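Local structure of forkhead-associated 1 (6C4U) at residues I4-I9 / G69-N74; K36-G41 / A45-L50; K59-L64 / N79-N84. The protein is an engineered forkhead-associated (FHA) domain that binds a phosphothreonine peptide from the human transcription factor c-Myc. All coordinates share one frame; numbering follows the deposited sequence.

Interaction 1: residues I4-I9 / G69-N74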
ATOM      1  N   ILE F   4      -6.277 -11.504   8.970  1.00142.64           N
ATOM      2  CA  ILE F   4      -5.395 -10.636   8.319  1.00119.13           C
ATOM      3  C   ILE F   4      -5.267 -10.799   6.838  1.00101.82           C
ATOM      4  O   ILE F   4      -4.998 -11.889   6.382  1.00 92.72           O
ATOM      5  CB  ILE F   4      -4.016 -10.722   9.044  1.00131.07           C
ATOM      6  CG1 ILE F   4      -3.414  -9.394   8.857  1.00134.16           C
ATOM      7  CG2 ILE F   4      -3.117 -12.000   8.918  1.00139.50           C
ATOM      8  CD1 ILE F   4      -4.136  -8.415   9.784  1.00127.81           C
ATOM      9  N   VAL F   5      -5.377  -9.722   6.077  1.00 86.58           N
ATOM     10  CA  VAL F   5      -5.260  -9.829   4.612  1.00 85.10           C
ATOM     11  C   VAL F   5      -3.806  -9.823   4.187  1.00 82.38           C
ATOM     12  O   VAL F   5      -3.393 -10.654   3.351  1.00 89.55           O
ATOM     13  CB  VAL F   5      -5.987  -8.681   3.893  1.00 88.36           C
ATOM     14  CG1 VAL F   5      -5.872  -8.848   2.376  1.00 83.03           C
ATOM     15  CG2 VAL F   5      -7.446  -8.606   4.343  1.00 95.20           C
ATOM     16  N   PHE F   6      -3.063  -8.857   4.722  1.00 78.81           N
ATOM     17  CA  PHE F   6      -1.647  -8.684   4.412  1.00 75.17           C
ATOM     18  C   PHE F   6      -0.962  -7.879   5.503  1.00 75.28           C
ATOM     19  O   PHE F   6      -1.609  -7.275   6.363  1.00 73.93           O
ATOM     20  CB  PHE F   6      -1.436  -8.017   3.040  1.00 73.14           C
ATOM     21  CG  PHE F   6      -1.785  -6.544   3.000  1.00 75.68           C
ATOM     22  CD1 PHE F   6      -3.111  -6.121   2.939  1.00 79.69           C
ATOM     23  CD2 PHE F   6      -0.794  -5.580   2.990  1.00 79.31           C
ATOM     24  CE1 PHE F   6      -3.428  -4.764   2.922  1.00 83.94           C
ATOM     25  CE2 PHE F   6      -1.115  -4.229   2.967  1.00 88.33           C
ATOM     26  CZ  PHE F   6      -2.417  -3.823   2.948  1.00 83.74           C
ATOM     27  N   ARG F   7       0.365  -7.875   5.430  1.00 83.37           N
ATOM     28  CA  ARG F   7       1.212  -7.282   6.446  1.00 80.71           C
ATOM     29  C   ARG F   7       2.313  -6.486   5.762  1.00 73.91           C
ATOM     30  O   ARG F   7       2.831  -6.888   4.720  1.00 65.56           O
ATOM     31  CB  ARG F   7       1.781  -8.400   7.292  1.00 93.89           C
ATOM     32  CG  ARG F   7       2.916  -8.003   8.211  1.00117.07           C
ATOM     33  CD  ARG F   7       3.369  -9.223   9.041  1.00139.08           C
ATOM     34  NE  ARG F   7       2.433  -9.566  10.109  1.00136.34           N
ATOM     35  CZ  ARG F   7       2.022 -10.812  10.431  1.00135.16           C
ATOM     36  NH1 ARG F   7       2.384 -11.866   9.715  1.00143.26           N
ATOM     37  NH2 ARG F   7       1.173 -10.965  11.428  1.00136.50           N
ATOM     38  N   VAL F   8       2.680  -5.374   6.383  1.00 77.79           N
ATOM     39  CA  VAL F   8       3.606  -4.412   5.787  1.00 78.97           C
ATOM     40  C   VAL F   8       4.764  -4.176   6.721  1.00 80.45           C
ATOM     41  O   VAL F   8       4.600  -3.747   7.854  1.00 75.45           O
ATOM     42  CB  VAL F   8       2.914  -3.060   5.500  1.00 79.50           C
ATOM     43  CG1 VAL F   8       3.876  -2.021   5.039  1.00 81.26           C
ATOM     44  CG2 VAL F   8       1.850  -3.236   4.448  1.00 82.16           C
ATOM     45  N   ILE F   9       5.954  -4.466   6.212  1.00 83.81           N
ATOM     46  CA  ILE F   9       7.187  -4.472   6.986  1.00 81.47           C
ATOM     47  C   ILE F   9       8.132  -3.466   6.401  1.00 82.20           C
ATOM     48  O   ILE F   9       8.375  -3.447   5.189  1.00 78.35           O
ATOM     49  CB  ILE F   9       7.804  -5.890   6.828  1.00 84.49           C
ATOM     50  CG1 ILE F   9       6.780  -6.942   7.223  1.00 79.66           C
ATOM     51  CG2 ILE F   9       9.025  -6.059   7.652  1.00 85.88           C
ATOM     52  CD1 ILE F   9       7.198  -8.316   6.829  1.00 81.50           C
ATOM     53  N   GLY F  69      -9.691 -11.732  -4.148  1.00118.49           N
ATOM     54  CA  GLY F  69      -8.855 -11.873  -2.951  1.00107.65           C
ATOM     55  C   GLY F  69      -7.434 -11.326  -3.128  1.00122.17           C
ATOM     56  O   GLY F  69      -6.639 -11.404  -2.202  1.00131.65           O
ATOM     57  N   ASN F  70      -7.112 -10.762  -4.298  1.00129.78           N
ATOM     58  CA  ASN F  70      -5.777 -10.215  -4.583  1.00123.13           C
ATOM     59  C   ASN F  70      -5.724  -8.723  -4.327  1.00105.10           C
ATOM     60  O   ASN F  70      -6.727  -8.049  -4.169  1.00 93.85           O
ATOM     61  CB  ASN F  70      -5.373 -10.465  -6.043  1.00131.26           C
ATOM     62  CG  ASN F  70      -5.118 -11.927  -6.346  1.00132.99           C
ATOM     63  OD1 ASN F  70      -4.822 -12.735  -5.461  1.00127.12           O
ATOM     64  ND2 ASN F  70      -5.207 -12.262  -7.622  1.00146.58           N
ATOM     65  N   LEU F  71      -4.503  -8.205  -4.289  1.00 90.95           N
ATOM     66  CA  LEU F  71      -4.235  -6.835  -3.904  1.00 75.78           C
ATOM     67  C   LEU F  71      -3.719  -6.070  -5.105  1.00 71.57           C
ATOM     68  O   LEU F  71      -2.981  -6.604  -5.917  1.00 75.41           O
ATOM     69  CB  LEU F  71      -3.230  -6.801  -2.774  1.00 76.66           C
ATOM     70  CG  LEU F  71      -3.623  -7.573  -1.513  1.00 79.15           C
ATOM     71  CD1 LEU F  71      -2.508  -7.647  -0.505  1.00 85.63           C
ATOM     72  CD2 LEU F  71      -4.912  -7.008  -0.914  1.00 86.35           C
ATOM     73  N   LEU F  72      -4.088  -4.805  -5.193  1.00 69.56           N
ATOM     74  CA  LEU F  72      -3.671  -3.927  -6.266  1.00 71.87           C
ATOM     75  C   LEU F  72      -3.069  -2.660  -5.698  1.00 72.73           C
ATOM     76  O   LEU F  72      -3.525  -2.174  -4.664  1.00 70.27           O
ATOM     77  CB  LEU F  72      -4.873  -3.563  -7.125  1.00 77.10           C
ATOM     78  CG  LEU F  72      -5.504  -4.723  -7.870  1.00 83.18           C
ATOM     79  CD1 LEU F  72      -6.894  -4.295  -8.312  1.00 94.73           C
ATOM     80  CD2 LEU F  72      -4.691  -5.128  -9.089  1.00 86.33           C
ATOM     81  N   LEU F  73      -2.090  -2.114  -6.414  1.00 69.89           N
ATOM     82  CA  LEU F  73      -1.396  -0.900  -6.006  1.00 73.97           C
ATOM     83  C   LEU F  73      -1.730   0.283  -6.942  1.00 76.67           C
ATOM     84  O   LEU F  73      -1.469   0.216  -8.152  1.00 77.40           O
ATOM     85  CB  LEU F  73       0.110  -1.176  -5.978  1.00 74.22           C
ATOM     86  CG  LEU F  73       1.032   0.051  -5.876  1.00 74.41           C
ATOM     87  CD1 LEU F  73       0.899   0.726  -4.532  1.00 75.50           C
ATOM     88  CD2 LEU F  73       2.466  -0.321  -6.100  1.00 83.02           C
ATOM     89  N   ASN F  74      -2.273   1.362  -6.363  1.00 74.01           N
ATOM     90  CA  ASN F  74      -2.676   2.568  -7.101  1.00 77.79           C
ATOM     91  C   ASN F  74      -1.717   3.698  -6.709  1.00 77.01           C
ATOM     92  O   ASN F  74      -1.812   4.212  -5.591  1.00 69.30           O
ATOM     93  CB  ASN F  74      -4.173   2.909  -6.759  1.00 76.73           C
ATOM     94  CG  ASN F  74      -4.808   3.980  -7.671  1.00 82.71           C
ATOM     95  OD1 ASN F  74      -5.756   4.696  -7.271  1.00 88.67           O
ATOM     96  ND2 ASN F  74      -4.329   4.069  -8.911  1.00 81.69           N
TER
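Phe6 and Val5 lean together onto Leu71, one on each of its methyls. Phe6 CB sits 3.7 Å from Leu71 CD1. The next atom out, Phe6 CG, lies just as close to that methyl, at 3.7 Å, and Phe6 CD1 is 3.8 Å away from it, so one leucine methyl rests against the root of the ring and the start of one side, approaching obliquely. Beyond this the ring leaves Leu71 behind. Phe6 CE1 comes within 3.6 Å of Trp38 CE3, where the two aromatics meet edge-to-face, and the far end of the ring packs on Ile63 of the strand beside Leu71. A chi1 of 72° holds CG of Phe6 between the backbone N and the carbonyl carbon, where CB and CG both lie against Leu71 CD1. Phe20, on the next strand, stacks on the ring.

The two strands belong to different sheets, 4-10 to the antiparallel one and 71-75 to the mixed one, so this is face-to-face packing inside the beta sandwich of the FHA fold. The nearest CA atoms across it, those of Val5 and Gly69, are 8.6 Å apart, a gap that side chains alone bridge. A classic beta bulge lets two consecutive residues serve the same interface: Val5 and Phe6 both lie opposite Phe20, and both point toward strand 71-75 where regular alternation would have turned one of them outward.

Leu71 divides its fork between the pair, with Leu65 and Ile63 bordering it. While CD1 takes Phe6, Leu71 CD2 reaches Val5 CG1 at 3.9 Å. That same Val5 methyl lies at the edge of the Phe6 ring, in its plane.

Interaction 2: residues K36-G41 / A45-L50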
ATOM      1  N   LYS F  36     -12.119  -3.473  -0.433  1.00 94.97           N
ATOM      2  CA  LYS F  36     -11.579  -2.613   0.624  1.00 93.08           C
ATOM      3  C   LYS F  36     -10.386  -1.803   0.125  1.00 83.71           C
ATOM      4  O   LYS F  36      -9.665  -2.246  -0.789  1.00 81.98           O
ATOM      5  CB  LYS F  36     -11.174  -3.472   1.841  1.00 92.08           C
ATOM      6  CG  LYS F  36     -10.738  -2.651   3.038  1.00 95.44           C
ATOM      7  CD  LYS F  36     -11.020  -3.310   4.384  1.00109.51           C
ATOM      8  CE  LYS F  36     -10.819  -2.274   5.492  1.00113.56           C
ATOM      9  NZ  LYS F  36     -11.343  -2.702   6.810  1.00121.23           N
ATOM     10  N   VAL F  37     -10.175  -0.622   0.716  1.00 74.84           N
ATOM     11  CA  VAL F  37      -9.063   0.239   0.319  1.00 76.11           C
ATOM     12  C   VAL F  37      -8.283   0.778   1.509  1.00 79.78           C
ATOM     13  O   VAL F  37      -8.855   1.352   2.448  1.00 82.22           O
ATOM     14  CB  VAL F  37      -9.544   1.434  -0.501  1.00 76.19           C
ATOM     15  CG1 VAL F  37      -8.364   2.315  -0.942  1.00 78.47           C
ATOM     16  CG2 VAL F  37     -10.339   0.944  -1.703  1.00 88.01           C
ATOM     17  N   TRP F  38      -6.962   0.631   1.448  1.00 82.12           N
ATOM     18  CA  TRP F  38      -6.073   1.192   2.449  1.00 78.84           C
ATOM     19  C   TRP F  38      -5.216   2.242   1.786  1.00 81.76           C
ATOM     20  O   TRP F  38      -4.736   2.028   0.681  1.00 76.18           O
ATOM     21  CB  TRP F  38      -5.176   0.104   3.001  1.00 71.32           C
ATOM     22  CG  TRP F  38      -5.912  -0.959   3.723  1.00 66.52           C
ATOM     23  CD1 TRP F  38      -6.325  -0.940   5.029  1.00 66.54           C
ATOM     24  CD2 TRP F  38      -6.335  -2.204   3.184  1.00 57.70           C
ATOM     25  NE1 TRP F  38      -6.940  -2.104   5.335  1.00 69.03           N
ATOM     26  CE2 TRP F  38      -6.986  -2.895   4.216  1.00 59.51           C
ATOM     27  CE3 TRP F  38      -6.274  -2.782   1.928  1.00 58.53           C
ATOM     28  CZ2 TRP F  38      -7.517  -4.176   4.041  1.00 60.45           C
ATOM     29  CZ3 TRP F  38      -6.822  -4.061   1.754  1.00 61.62           C
ATOM     30  CH2 TRP F  38      -7.429  -4.743   2.825  1.00 61.07           C
ATOM     31  N   THR F  39      -5.013   3.371   2.460  1.00 84.91           N
ATOM     32  CA  THR F  39      -4.182   4.442   1.920  1.00 89.86           C
ATOM     33  C   THR F  39      -2.931   4.645   2.751  1.00 84.19           C
ATOM     34  O   THR F  39      -2.936   4.465   3.959  1.00 82.95           O
ATOM     35  CB  THR F  39      -4.931   5.782   1.864  1.00 96.85           C
ATOM     36  OG1 THR F  39      -5.309   6.173   3.190  1.00 95.44           O
ATOM     37  CG2 THR F  39      -6.173   5.660   1.019  1.00 94.86           C
ATOM     38  N   PHE F  40      -1.881   5.073   2.066  1.00 78.27           N
ATOM     39  CA  PHE F  40      -0.552   5.207   2.601  1.00 78.34           C
ATOM     40  C   PHE F  40      -0.133   6.629   2.267  1.00 82.44           C
ATOM     41  O   PHE F  40      -0.174   7.017   1.101  1.00 85.70           O
ATOM     42  CB  PHE F  40       0.377   4.207   1.892  1.00 83.32           C
ATOM     43  CG  PHE F  40       0.132   2.781   2.260  1.00 77.97           C
ATOM     44  CD1 PHE F  40      -0.975   2.102   1.778  1.00 81.27           C
ATOM     45  CD2 PHE F  40       1.035   2.091   3.070  1.00 79.19           C
ATOM     46  CE1 PHE F  40      -1.220   0.797   2.144  1.00 83.96           C
ATOM     47  CE2 PHE F  40       0.788   0.775   3.425  1.00 86.81           C
ATOM     48  CZ  PHE F  40      -0.338   0.137   2.963  1.00 85.50           C
ATOM     49  N   GLY F  41       0.270   7.410   3.261  1.00 84.65           N
ATOM     50  CA  GLY F  41       0.727   8.767   2.971  1.00 88.69           C
ATOM     51  C   GLY F  41       1.272   9.573   4.131  1.00 95.23           C
ATOM     52  O   GLY F  41       1.310   9.102   5.278  1.00 87.13           O
ATOM     53  N   ALA F  45      -4.099  10.859   8.695  1.00107.81           N
ATOM     54  CA  ALA F  45      -5.440  10.344   8.416  1.00112.04           C
ATOM     55  C   ALA F  45      -5.417   9.030   7.666  1.00106.48           C
ATOM     56  O   ALA F  45      -6.383   8.268   7.763  1.00104.38           O
ATOM     57  CB  ALA F  45      -6.237  11.354   7.604  1.00128.77           C
ATOM     58  N   CYS F  46      -4.339   8.787   6.905  1.00 96.34           N
ATOM     59  CA  CYS F  46      -4.166   7.543   6.157  1.00 91.63           C
ATOM     60  C   CYS F  46      -4.182   6.317   7.047  1.00 88.96           C
ATOM     61  O   CYS F  46      -4.057   6.410   8.267  1.00 91.29           O
ATOM     62  CB  CYS F  46      -2.849   7.567   5.379  1.00 91.62           C
ATOM     63  SG  CYS F  46      -2.729   8.839   4.088  1.00 95.85           S
ATOM     64  N   ASP F  47      -4.363   5.158   6.430  1.00 90.42           N
ATOM     65  CA  ASP F  47      -4.319   3.908   7.172  1.00 97.57           C
ATOM     66  C   ASP F  47      -2.892   3.600   7.655  1.00 90.83           C
ATOM     67  O   ASP F  47      -2.715   3.077   8.748  1.00102.40           O
ATOM     68  CB  ASP F  47      -4.867   2.768   6.318  1.00104.49           C
ATOM     69  CG  ASP F  47      -6.343   2.936   6.018  1.00102.05           C
ATOM     70  OD1 ASP F  47      -7.163   2.556   6.890  1.00103.91           O
ATOM     71  OD2 ASP F  47      -6.675   3.416   4.919  1.00 96.97           O
ATOM     72  N   TYR F  48      -1.894   3.922   6.835  1.00 85.86           N
ATOM     73  CA  TYR F  48      -0.481   3.750   7.176  1.00 85.10           C
ATOM     74  C   TYR F  48       0.192   5.092   7.038  1.00 92.74           C
ATOM     75  O   TYR F  48       0.213   5.672   5.953  1.00 79.49           O
ATOM     76  CB  TYR F  48       0.181   2.778   6.205  1.00 87.58           C
ATOM     77  CG  TYR F  48       1.537   2.247   6.629  1.00 85.08           C
ATOM     78  CD1 TYR F  48       1.643   1.210   7.534  1.00 92.16           C
ATOM     79  CD2 TYR F  48       2.709   2.736   6.061  1.00 80.97           C
ATOM     80  CE1 TYR F  48       2.909   0.704   7.901  1.00 93.66           C
ATOM     81  CE2 TYR F  48       3.945   2.210   6.372  1.00 82.06           C
ATOM     82  CZ  TYR F  48       4.051   1.237   7.334  1.00 89.46           C
ATOM     83  OH  TYR F  48       5.259   0.682   7.676  1.00103.82           O
ATOM     84  N   HIS F  49       0.743   5.597   8.136  1.00103.68           N
ATOM     85  CA  HIS F  49       1.431   6.876   8.094  1.00100.95           C
ATOM     86  C   HIS F  49       2.850   6.622   7.612  1.00100.34           C
ATOM     87  O   HIS F  49       3.625   5.952   8.290  1.00114.34           O
ATOM     88  CB  HIS F  49       1.414   7.529   9.465  1.00102.57           C
ATOM     89  CG  HIS F  49       1.917   8.932   9.456  1.00117.82           C
ATOM     90  ND1 HIS F  49       2.758   9.431  10.427  1.00130.48           N
ATOM     91  CD2 HIS F  49       1.712   9.945   8.577  1.00129.47           C
ATOM     92  CE1 HIS F  49       3.031  10.697  10.154  1.00137.95           C
ATOM     93  NE2 HIS F  49       2.414  11.027   9.033  1.00137.31           N
ATOM     94  N   LEU F  50       3.182   7.127   6.430  1.00 95.87           N
ATOM     95  CA  LEU F  50       4.555   7.051   5.927  1.00 94.65           C
ATOM     96  C   LEU F  50       5.510   8.028   6.613  1.00110.43           C
ATOM     97  O   LEU F  50       6.708   7.970   6.372  1.00117.93           O
ATOM     98  CB  LEU F  50       4.594   7.281   4.416  1.00 86.88           C
ATOM     99  CG  LEU F  50       3.853   6.259   3.556  1.00 90.12           C
ATOM    100  CD1 LEU F  50       3.903   6.635   2.088  1.00 90.96           C
ATOM    101  CD2 LEU F  50       4.479   4.885   3.722  1.00 91.12           C
TER
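Different first torsions bring Phe40 and Tyr48 together: Phe40 has CG anti to its carbonyl carbon (chi1 -71°), whereas Tyr48 sends CG anti to the amide N (chi1 -166°). Their strands, 34-41 and 48-49, pair in parallel at one border of the mixed sheet of the FHA beta sandwich, and both rings rise from the same face of it. The planes are 41° apart, an oblique meeting in which Phe40 CD2 comes to 3.3 Å from Tyr48 CB; Leu115 of the other sheet packs on both residues.

Backbone bonds zip the two strands. Tyr48 N donates to Thr39 O at 3.1 Å, then Gly41 N to Tyr48 O at 3.2 Å. Leu50 N continues the pattern to Gly41 O at 3.0 Å. Where the turn enters, the Asp47 side chain replaces a main-chain acceptor, its OD2 taking Thr39 N at 3.0 Å on the anti side of the carboxylate. The same carboxylate stands at the edge of the Trp38 ring, its plane steeply tilted against the indole.

Gly41 leads straight into Arg42, the Gly-Arg pair that in FHA relatives opens a phosphopeptide-binding loop. Cys46 fills the side of Gly41 away from the rings, with SG 3.4 Å from Gly41 N.

Interaction 3: residues K59-L64 / N79-N84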
ATOM      1  N   LYS F  59      -1.677  11.757   0.421  1.00 95.89           N
ATOM      2  CA  LYS F  59      -2.176  10.443   0.060  1.00 95.56           C
ATOM      3  C   LYS F  59      -1.331  10.035  -1.132  1.00 94.49           C
ATOM      4  O   LYS F  59      -1.473  10.579  -2.229  1.00 90.13           O
ATOM      5  CB  LYS F  59      -3.675  10.447  -0.250  1.00100.53           C
ATOM      6  CG  LYS F  59      -4.557  10.618   0.978  1.00112.27           C
ATOM      7  CD  LYS F  59      -5.883   9.899   1.087  1.00119.73           C
ATOM      8  CE  LYS F  59      -6.580  10.434   2.355  1.00124.04           C
ATOM      9  NZ  LYS F  59      -7.422   9.510   3.198  1.00119.84           N
ATOM     10  N   HIS F  60      -0.429   9.088  -0.889  1.00 89.94           N
ATOM     11  CA  HIS F  60       0.628   8.743  -1.818  1.00 85.82           C
ATOM     12  C   HIS F  60       0.314   7.514  -2.660  1.00 81.63           C
ATOM     13  O   HIS F  60       0.533   7.514  -3.864  1.00 83.43           O
ATOM     14  CB  HIS F  60       1.932   8.540  -1.053  1.00 89.64           C
ATOM     15  CG  HIS F  60       3.138   8.600  -1.926  1.00 89.68           C
ATOM     16  ND1 HIS F  60       3.980   9.687  -1.957  1.00 83.51           N
ATOM     17  CD2 HIS F  60       3.621   7.718  -2.833  1.00 91.06           C
ATOM     18  CE1 HIS F  60       4.941   9.466  -2.840  1.00 88.19           C
ATOM     19  NE2 HIS F  60       4.743   8.278  -3.390  1.00 84.10           N
ATOM     20  N   PHE F  61      -0.167   6.453  -2.030  1.00 70.45           N
ATOM     21  CA  PHE F  61      -0.647   5.298  -2.800  1.00 70.43           C
ATOM     22  C   PHE F  61      -1.715   4.566  -2.015  1.00 67.20           C
ATOM     23  O   PHE F  61      -1.867   4.795  -0.819  1.00 64.15           O
ATOM     24  CB  PHE F  61       0.511   4.369  -3.243  1.00 74.79           C
ATOM     25  CG  PHE F  61       1.253   3.701  -2.109  1.00 79.37           C
ATOM     26  CD1 PHE F  61       2.357   4.327  -1.524  1.00 87.67           C
ATOM     27  CD2 PHE F  61       0.881   2.441  -1.638  1.00 74.53           C
ATOM     28  CE1 PHE F  61       3.030   3.738  -0.466  1.00 88.83           C
ATOM     29  CE2 PHE F  61       1.571   1.839  -0.589  1.00 73.30           C
ATOM     30  CZ  PHE F  61       2.634   2.485  -0.011  1.00 74.95           C
ATOM     31  N   GLN F  62      -2.478   3.730  -2.712  1.00 61.04           N
ATOM     32  CA  GLN F  62      -3.505   2.930  -2.083  1.00 65.12           C
ATOM     33  C   GLN F  62      -3.268   1.492  -2.438  1.00 70.64           C
ATOM     34  O   GLN F  62      -2.684   1.184  -3.490  1.00 61.53           O
ATOM     35  CB  GLN F  62      -4.905   3.315  -2.593  1.00 74.94           C
ATOM     36  CG  GLN F  62      -5.159   4.806  -2.725  1.00 75.64           C
ATOM     37  CD  GLN F  62      -6.582   5.158  -2.981  1.00 73.59           C
ATOM     38  OE1 GLN F  62      -7.286   5.533  -2.062  1.00 74.26           O
ATOM     39  NE2 GLN F  62      -6.979   5.130  -4.244  1.00 88.49           N
ATOM     40  N   ILE F  63      -3.736   0.609  -1.565  1.00 76.54           N
ATOM     41  CA  ILE F  63      -3.758  -0.813  -1.836  1.00 75.30           C
ATOM     42  C   ILE F  63      -5.215  -1.214  -1.815  1.00 74.06           C
ATOM     43  O   ILE F  63      -5.949  -0.851  -0.904  1.00 67.97           O
ATOM     44  CB  ILE F  63      -2.892  -1.599  -0.827  1.00 80.34           C
ATOM     45  CG1 ILE F  63      -1.420  -1.245  -1.070  1.00 81.27           C
ATOM     46  CG2 ILE F  63      -3.122  -3.101  -0.962  1.00 79.43           C
ATOM     47  CD1 ILE F  63      -0.441  -1.853  -0.106  1.00 82.10           C
ATOM     48  N   LEU F  64      -5.634  -1.931  -2.843  1.00 80.66           N
ATOM     49  CA  LEU F  64      -7.030  -2.291  -3.013  1.00 78.28           C
ATOM     50  C   LEU F  64      -7.190  -3.788  -2.886  1.00 78.02           C
ATOM     51  O   LEU F  64      -6.438  -4.543  -3.493  1.00 81.84           O
ATOM     52  CB  LEU F  64      -7.510  -1.871  -4.394  1.00 76.80           C
ATOM     53  CG  LEU F  64      -7.817  -0.412  -4.648  1.00 72.55           C
ATOM     54  CD1 LEU F  64      -6.692   0.544  -4.312  1.00 72.64           C
ATOM     55  CD2 LEU F  64      -8.247  -0.320  -6.111  1.00 74.63           C
ATOM     56  N   ASN F  79       5.304  12.611  -6.467  1.00102.89           N
ATOM     57  CA  ASN F  79       6.683  12.203  -6.776  1.00104.25           C
ATOM     58  C   ASN F  79       6.903  10.745  -7.208  1.00112.38           C
ATOM     59  O   ASN F  79       8.042  10.299  -7.329  1.00108.77           O
ATOM     60  CB  ASN F  79       7.561  12.556  -5.581  1.00105.85           C
ATOM     61  CG  ASN F  79       7.752  14.051  -5.433  1.00111.44           C
ATOM     62  OD1 ASN F  79       8.029  14.748  -6.409  1.00114.57           O
ATOM     63  ND2 ASN F  79       7.599  14.555  -4.214  1.00117.18           N
ATOM     64  N   GLY F  80       5.820  10.002  -7.421  1.00114.49           N
ATOM     65  CA  GLY F  80       5.922   8.629  -7.913  1.00100.46           C
ATOM     66  C   GLY F  80       6.135   7.569  -6.855  1.00 92.20           C
ATOM     67  O   GLY F  80       6.529   7.856  -5.710  1.00 87.78           O
ATOM     68  N   THR F  81       5.881   6.333  -7.283  1.00 79.01           N
ATOM     69  CA  THR F  81       5.897   5.162  -6.411  1.00 73.13           C
ATOM     70  C   THR F  81       6.480   4.006  -7.204  1.00 78.49           C
ATOM     71  O   THR F  81       6.066   3.768  -8.336  1.00 81.18           O
ATOM     72  CB  THR F  81       4.464   4.825  -5.949  1.00 72.01           C
ATOM     73  OG1 THR F  81       4.010   5.859  -5.072  1.00 77.40           O
ATOM     74  CG2 THR F  81       4.382   3.481  -5.223  1.00 68.89           C
ATOM     75  N   TRP F  82       7.425   3.288  -6.594  1.00 85.36           N
ATOM     76  CA  TRP F  82       8.161   2.201  -7.244  1.00 79.33           C
ATOM     77  C   TRP F  82       7.735   0.859  -6.701  1.00 73.26           C
ATOM     78  O   TRP F  82       7.609   0.694  -5.493  1.00 77.29           O
ATOM     79  CB  TRP F  82       9.653   2.378  -6.998  1.00 90.92           C
ATOM     80  CG  TRP F  82      10.260   3.334  -7.930  1.00 97.00           C
ATOM     81  CD1 TRP F  82      10.999   3.036  -9.020  1.00 98.07           C
ATOM     82  CD2 TRP F  82      10.165   4.759  -7.878  1.00 94.48           C
ATOM     83  NE1 TRP F  82      11.382   4.184  -9.654  1.00103.65           N
ATOM     84  CE2 TRP F  82      10.885   5.258  -8.973  1.00 93.24           C
ATOM     85  CE3 TRP F  82       9.545   5.659  -7.011  1.00102.02           C
ATOM     86  CZ2 TRP F  82      11.001   6.614  -9.235  1.00 99.39           C
ATOM     87  CZ3 TRP F  82       9.660   7.014  -7.270  1.00107.60           C
ATOM     88  CH2 TRP F  82      10.387   7.479  -8.378  1.00110.10           C
ATOM     89  N   LEU F  83       7.528  -0.099  -7.593  1.00 69.13           N
ATOM     90  CA  LEU F  83       7.154  -1.454  -7.208  1.00 77.77           C
ATOM     91  C   LEU F  83       8.235  -2.391  -7.715  1.00 89.72           C
ATOM     92  O   LEU F  83       8.401  -2.545  -8.934  1.00110.55           O
ATOM     93  CB  LEU F  83       5.801  -1.825  -7.805  1.00 77.25           C
ATOM     94  CG  LEU F  83       5.363  -3.278  -7.659  1.00 77.32           C
ATOM     95  CD1 LEU F  83       5.455  -3.745  -6.222  1.00 82.44           C
ATOM     96  CD2 LEU F  83       3.930  -3.440  -8.142  1.00 88.71           C
ATOM     97  N   ASN F  84       8.966  -3.008  -6.781  1.00 94.07           N
ATOM     98  CA  ASN F  84      10.147  -3.819  -7.096  1.00 87.72           C
ATOM     99  C   ASN F  84      11.084  -2.997  -7.970  1.00 90.60           C
ATOM    100  O   ASN F  84      11.504  -3.427  -9.042  1.00 88.13           O
ATOM    101  CB  ASN F  84       9.764  -5.146  -7.776  1.00 81.64           C
ATOM    102  CG  ASN F  84       8.804  -5.971  -6.930  1.00 81.74           C
ATOM    103  OD1 ASN F  84       8.948  -6.072  -5.698  1.00 75.48           O
ATOM    104  ND2 ASN F  84       7.808  -6.560  -7.584  1.00 73.37           N
TER
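Strand 61-66 and the run leading into strand 82-83 come from different sheets and stay well apart, the CA atoms of Phe61 and Thr81 being 7.5 Å from each other even at their nearest. His60 spans the gap. Its CG is anti to the backbone N (chi1 -162°), which brings the imidazole edge up to Gly80 O and Thr81 OG1. NE2 of His60 donates to Gly80 O at 3.0 Å; the oxygen lies in the ring plane, yet the nitrogen stands well above the plane of that carbonyl. On the other side of the ring, ND1 accepts from the backbone N-H of Ser57. With both nitrogens engaged, the ring orientation is probably fixed; this pattern is consistent with a neutral ring protonated on NE2.

Thr81 OG1 also sits at the imidazole edge, 3.0 Å from His60 NE2, while the hydroxyl has its hydrogen-bond partner in Asp75 OD1. Next door, Phe61 stacks on Phe40, and a classic beta bulge sets His60 and Phe61 together opposite that residue.

Just before Gly80, Asn79 ND2 bonds to the backbone of the bound peptide. His60 thus links Ser57 to Gly80, next to the peptide-binding Asn79, an arrangement typical of FHA domains, whose Ser-X-X-His and Asn motifs frame the phosphothreonine site.

All three contacts are largely buried, but they differ in what they join. Interactions 1 and 3 bridge the two sheets of the sandwich, whereas interaction 2 pairs neighbouring strands within the mixed sheet, its Asp47 lying on the exposed margin. Chemistry follows: interaction 1 is purely apolar, interaction 2 is mostly backbone bonding, and interaction 3 relies on one histidine near the peptide-binding end. Strand 61-66 lies between strands 34-41 and 71-75, with Ile63 N close to Trp38 O on one flank and Leu64 N close to Leu72 O on the other. Val8 adds a further tie by packing on Tyr48 and Phe40.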